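Local coordinates for argonaute protein (Marinitoga piezophila, PDB 5I4A), which uses short 5'-hydroxyl RNA guides to bind complementary DNA or RNA and cleaves the target as a manganese-preferring endonuclease, at residues 283-288 with 414-419; 325-330 with 336-341. All coordinates share one frame; numbering follows the deposited sequence.

Interaction 1 (283-288 with 414-419); sequences DVFKYS and IIKSYV. With nucleotides of chain B.
Phe285 and Lys416 carry nearly all of this small contact between the short helix 284-287 of linker L2 and helix 412-424 of the Mid domain. The lysine lies over one face of the phenylalanine ring, its CE standing 3.5 Å from the ring centroid and only 12° off the normal, a CH-pi contact near the middle of the face. A bend at chi3 (75°) in the otherwise extended lysine chain folds CE back over the ring. The ammonium goes further out: NZ sits 4.5 Å from the centroid and 28° off the normal, an off-centre cation-pi contact.

The tight part lies at the far end of the ring. There Phe285 CZ comes 3.4 Å from Lys416 CB and equally close to Lys416 O, the carbonyl oxygen meeting the ring at its edge, in plane, where the slightly positive C-H rim suits it. A flat aromatic serves well here, since it can offer a face to Lys416 CE and an edge to the backbone carbonyl. Leu333 and Glu332 of helix 325-333 also touch the buried Phe285 side chain. The loose side belongs to Lys416 itself, which remains partly exposed and carries its ammonium off the ring centre.

Helix 412-424 turns another side to the guide. Ile414 covers a face of the purine of nucleotide A2 of chain B, its CG2 lying 3.8 Å from C8 of that base. Ser417 CB instead sits 3.2 Å from N3 of A2, coming in obliquely, and so small a side chain lets the helix approach the base. Linker packing on one side and guide contacts on another are consistent with the Argonaute Mid domain, which holds the 5' part of the guide strand.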
# COMPACT_ATOMS: atom_id res chain seq x y z
N ASP A 283 9.77 -1.63 24.84
CA ASP A 283 10.13 -2.28 26.09
C ASP A 283 10.89 -3.58 25.90
O ASP A 283 11.27 -4.20 26.89
CB ASP A 283 8.87 -2.56 26.92
CG ASP A 283 8.46 -1.38 27.76
OD1 ASP A 283 9.29 -0.46 27.91
OD2 ASP A 283 7.32 -1.38 28.28
N VAL A 284 11.13 -3.99 24.65
CA VAL A 284 11.99 -5.15 24.40
C VAL A 284 13.36 -4.95 25.03
O VAL A 284 14.01 -5.92 25.44
CB VAL A 284 12.08 -5.44 22.88
CG1 VAL A 284 12.84 -4.33 22.16
CG2 VAL A 284 12.69 -6.81 22.61
N PHE A 285 13.83 -3.70 25.11
CA PHE A 285 15.11 -3.41 25.74
C PHE A 285 15.03 -3.45 27.26
O PHE A 285 16.08 -3.47 27.91
CB PHE A 285 15.62 -2.04 25.29
CG PHE A 285 15.94 -1.96 23.83
CD1 PHE A 285 17.11 -2.51 23.33
CD2 PHE A 285 15.07 -1.34 22.95
CE1 PHE A 285 17.41 -2.45 21.98
CE2 PHE A 285 15.36 -1.27 21.60
CZ PHE A 285 16.53 -1.83 21.12
N LYS A 286 13.83 -3.44 27.84
CA LYS A 286 13.67 -3.63 29.28
C LYS A 286 13.66 -5.11 29.67
O LYS A 286 14.21 -5.47 30.71
CB LYS A 286 12.38 -2.98 29.77
CG LYS A 286 12.43 -1.48 29.98
CD LYS A 286 11.17 -1.01 30.68
CE LYS A 286 11.07 0.50 30.70
NZ LYS A 286 9.67 0.94 30.98
N TYR A 287 13.04 -5.96 28.85
CA TYR A 287 12.73 -7.33 29.24
C TYR A 287 13.35 -8.36 28.31
O TYR A 287 13.05 -9.56 28.46
CB TYR A 287 11.22 -7.51 29.32
CG TYR A 287 10.53 -6.44 30.13
CD1 TYR A 287 10.65 -6.41 31.51
CD2 TYR A 287 9.76 -5.46 29.52
CE1 TYR A 287 10.02 -5.43 32.27
CE2 TYR A 287 9.13 -4.47 30.26
CZ TYR A 287 9.27 -4.46 31.63
OH TYR A 287 8.65 -3.49 32.38
N SER A 288 14.18 -7.93 27.36
CA SER A 288 15.01 -8.80 26.52
C SER A 288 14.19 -9.59 25.51
O SER A 288 12.97 -9.72 25.66
CB SER A 288 15.86 -9.73 27.39
OG SER A 288 16.88 -10.36 26.62
N ILE A 414 18.72 4.87 17.10
CA ILE A 414 19.08 4.30 15.80
C ILE A 414 19.99 3.08 15.99
O ILE A 414 19.77 2.03 15.37
CB ILE A 414 19.74 5.37 14.91
CG1 ILE A 414 18.71 6.43 14.52
CG2 ILE A 414 20.36 4.73 13.67
CD1 ILE A 414 19.28 7.55 13.68
N ILE A 415 21.01 3.20 16.84
CA ILE A 415 21.89 2.06 17.09
C ILE A 415 21.11 0.94 17.76
O ILE A 415 21.30 -0.24 17.44
CB ILE A 415 23.11 2.48 17.94
CG1 ILE A 415 24.05 3.36 17.12
CG2 ILE A 415 23.87 1.26 18.43
CD1 ILE A 415 23.81 4.83 17.27
N LYS A 416 20.22 1.28 18.71
CA LYS A 416 19.36 0.27 19.32
C LYS A 416 18.53 -0.45 18.27
O LYS A 416 18.44 -1.68 18.26
CB LYS A 416 18.45 0.93 20.37
CG LYS A 416 19.18 1.42 21.61
CD LYS A 416 18.27 2.24 22.52
CE LYS A 416 17.29 1.37 23.29
NZ LYS A 416 16.61 2.12 24.39
N SER A 417 17.91 0.32 17.36
CA SER A 417 17.11 -0.26 16.29
C SER A 417 17.94 -1.16 15.39
O SER A 417 17.50 -2.24 14.98
CB SER A 417 16.47 0.85 15.48
OG SER A 417 15.52 1.56 16.25
N TYR A 418 19.15 -0.71 15.05
CA TYR A 418 20.06 -1.48 14.22
C TYR A 418 20.35 -2.85 14.84
O TYR A 418 20.32 -3.88 14.16
CB TYR A 418 21.34 -0.67 14.01
CG TYR A 418 22.30 -1.16 12.96
CD1 TYR A 418 21.86 -1.61 11.72
CD2 TYR A 418 23.67 -1.12 13.19
CE1 TYR A 418 22.76 -2.04 10.76
CE2 TYR A 418 24.57 -1.53 12.24
CZ TYR A 418 24.12 -2.00 11.02
OH TYR A 418 25.02 -2.41 10.07
N VAL A 419 20.61 -2.87 16.15
CA VAL A 419 20.88 -4.14 16.82
C VAL A 419 19.62 -4.99 16.88
O VAL A 419 19.67 -6.22 16.77
CB VAL A 419 21.45 -3.90 18.23
CG1 VAL A 419 21.73 -5.22 18.93
CG2 VAL A 419 22.73 -3.07 18.15
P A B 2 20.09 3.47 7.26
OP1 A B 2 19.09 4.52 6.94
OP2 A B 2 21.40 3.85 7.83
O5' A B 2 19.38 2.46 8.26
C5' A B 2 20.02 1.27 8.70
C4' A B 2 19.26 0.65 9.84
O4' A B 2 19.38 1.49 11.01
C3' A B 2 17.76 0.53 9.62
O3' A B 2 17.39 -0.62 8.88
C2' A B 2 17.21 0.56 11.04
O2' A B 2 17.38 -0.70 11.68
C1' A B 2 18.15 1.56 11.69
N9 A B 2 17.65 2.94 11.56
C8 A B 2 18.12 3.93 10.72
N7 A B 2 17.47 5.06 10.82
C5 A B 2 16.50 4.80 11.78
C6 A B 2 15.49 5.60 12.35
N6 A B 2 15.27 6.87 12.00
N1 A B 2 14.69 5.03 13.28
C2 A B 2 14.91 3.76 13.63
N3 A B 2 15.84 2.91 13.16
C4 A B 2 16.60 3.51 12.24

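Interaction 2 (325-330 with 336-341); sequences VFYRAA and SKVEFL
Val338 is the main bump on strand 337-340, and its two methyls enter a hollow formed by Phe326, Tyr327 and Ala330 on helix 325-333. With CG1 anti to the backbone N (chi1 -177°), the branches part: CG1 reaches the edge of the Phe326 ring, 3.9 Å from CE2, while CG2 settles 3.6 Å from Ala330 CB. Alanine suits that spot because its single methyl leaves room for the valine. Tyr327 borders the hollow, its CE1 lying 3.8 Å from Val338 CB.

Phe340, two residues along and on the same face of the strand, is the second bump. Its CZ meets Phe326 CE2 at 3.9 Å, and its ring edge receives the end of Tyr327, whose OH lies close to CE2 (3.1 Å) near the ring plane. Phe319 packs against both phenylalanines, edge-to-face with Phe326, and its carbonyl oxygen is hydrogen-bonded to Tyr327 OH. Water 1 adds weak bonds to that hydroxyl and to Val338 O. Replacing Tyr327 by an alanine is likely to leave a gap beside Val338 and the edge of Phe340, and to deprive the Phe319 carbonyl of its hydroxyl partner.

The axes of 325-330 and 337-340 approach to 9.1 Å, with directions 133° apart, as the chain turns back after the helix to enter the strand. Strand 337-340 runs parallel to strand 295-302, and the two are joined through helices, the last of them 325-333, in a beta-alpha-beta crossover at one side of the parallel sheet in the Rossmann-like Mid domain.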
# COMPACT_ATOMS: atom_id res chain seq x y z
N VAL A 325 26.67 2.04 23.71
CA VAL A 325 25.24 1.80 23.49
C VAL A 325 25.02 0.57 22.62
O VAL A 325 24.03 -0.15 22.79
CB VAL A 325 24.58 3.06 22.89
CG1 VAL A 325 25.31 3.48 21.62
CG2 VAL A 325 23.10 2.84 22.63
N PHE A 326 25.95 0.29 21.70
CA PHE A 326 25.82 -0.90 20.86
C PHE A 326 25.90 -2.17 21.70
O PHE A 326 25.09 -3.10 21.52
CB PHE A 326 26.91 -0.90 19.78
CG PHE A 326 26.85 -2.09 18.85
CD1 PHE A 326 26.10 -2.03 17.69
CD2 PHE A 326 27.54 -3.25 19.14
CE1 PHE A 326 26.03 -3.12 16.84
CE2 PHE A 326 27.47 -4.34 18.30
CZ PHE A 326 26.72 -4.27 17.14
N TYR A 327 26.87 -2.24 22.62
CA TYR A 327 27.02 -3.43 23.45
C TYR A 327 25.92 -3.53 24.51
O TYR A 327 25.50 -4.63 24.86
CB TYR A 327 28.39 -3.45 24.12
CG TYR A 327 29.53 -3.72 23.17
CD1 TYR A 327 29.89 -5.02 22.84
CD2 TYR A 327 30.26 -2.67 22.62
CE1 TYR A 327 30.94 -5.26 21.97
CE2 TYR A 327 31.31 -2.91 21.75
CZ TYR A 327 31.65 -4.21 21.43
OH TYR A 327 32.69 -4.46 20.57
N ARG A 328 25.46 -2.39 25.03
CA ARG A 328 24.36 -2.43 25.99
C ARG A 328 23.07 -2.87 25.32
O ARG A 328 22.27 -3.61 25.91
CB ARG A 328 24.19 -1.07 26.66
CG ARG A 328 25.40 -0.62 27.46
CD ARG A 328 25.05 0.48 28.46
NE ARG A 328 24.40 1.62 27.84
CZ ARG A 328 25.05 2.61 27.24
NH1 ARG A 328 26.38 2.59 27.17
NH2 ARG A 328 24.38 3.62 26.70
N ALA A 329 22.85 -2.44 24.07
CA ALA A 329 21.67 -2.88 23.33
C ALA A 329 21.69 -4.38 23.11
O ALA A 329 20.66 -5.06 23.28
CB ALA A 329 21.58 -2.14 22.00
N ALA A 330 22.84 -4.94 22.73
CA ALA A 330 22.93 -6.37 22.50
C ALA A 330 22.75 -7.15 23.79
O ALA A 330 22.12 -8.21 23.81
CB ALA A 330 24.27 -6.72 21.84
N SER A 336 24.07 -13.66 23.78
CA SER A 336 25.08 -14.26 24.65
C SER A 336 26.38 -13.48 24.60
O SER A 336 27.01 -13.25 25.64
CB SER A 336 25.31 -15.72 24.26
OG SER A 336 25.83 -15.83 22.95
N LYS A 337 26.79 -13.05 23.41
CA LYS A 337 28.01 -12.26 23.29
C LYS A 337 28.03 -11.57 21.93
O LYS A 337 27.28 -11.91 21.01
CB LYS A 337 29.26 -13.14 23.46
CG LYS A 337 29.37 -14.19 22.38
CD LYS A 337 30.57 -15.09 22.59
CE LYS A 337 30.95 -15.75 21.31
NZ LYS A 337 31.97 -16.83 21.54
N VAL A 338 28.91 -10.57 21.83
CA VAL A 338 29.17 -9.85 20.60
C VAL A 338 30.58 -10.19 20.15
O VAL A 338 31.53 -10.09 20.95
CB VAL A 338 28.99 -8.33 20.78
CG1 VAL A 338 29.21 -7.60 19.45
CG2 VAL A 338 27.62 -8.02 21.35
N GLU A 339 30.73 -10.58 18.89
CA GLU A 339 32.01 -11.05 18.38
C GLU A 339 32.23 -10.48 16.99
O GLU A 339 31.42 -10.72 16.09
CB GLU A 339 32.07 -12.57 18.35
CG GLU A 339 33.36 -13.13 17.78
CD GLU A 339 33.40 -14.65 17.83
OE1 GLU A 339 34.48 -15.22 17.56
OE2 GLU A 339 32.36 -15.26 18.14
N PHE A 340 33.32 -9.74 16.81
CA PHE A 340 33.71 -9.24 15.51
C PHE A 340 34.80 -10.16 14.97
O PHE A 340 35.93 -10.17 15.49
CB PHE A 340 34.17 -7.79 15.60
CG PHE A 340 33.08 -6.86 16.02
CD1 PHE A 340 32.05 -6.54 15.16
CD2 PHE A 340 33.06 -6.33 17.30
CE1 PHE A 340 31.03 -5.70 15.54
CE2 PHE A 340 32.03 -5.48 17.70
CZ PHE A 340 31.02 -5.17 16.82
N LEU A 341 34.45 -10.96 13.97
CA LEU A 341 35.39 -11.93 13.41
C LEU A 341 36.52 -11.21 12.69
O LEU A 341 36.29 -10.24 11.97
CB LEU A 341 34.66 -12.86 12.44
CG LEU A 341 33.31 -13.43 12.87
CD1 LEU A 341 32.75 -14.30 11.76
CD2 LEU A 341 33.44 -14.23 14.16
O HOH W 1 33.84 -7.70 21.08

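Overall arrangement
Helix 325-333 joins the two contacts. Its Phe326 and Ala330, which face strand 337-340 in interaction 2, also pack against Val419 of helix 412-424, whose Lys416 carries interaction 1: Val419 CG2 lies 3.6 Å from Phe326 CE1. Interaction 2, nested in sequence within the span closed by interaction 1, is the larger, a mainly apolar helix-on-sheet interface, buried at Phe326 and Ala330 and partly exposed at Tyr327 and the strand residues. Interaction 1 joins linker L2 to the Mid domain through one aromatic and one partly exposed lysine, mixing CH-pi and cation-pi character. Both are partly buried and lie away from the catalytic residues, but helix 412-424 of interaction 1 touches the guide.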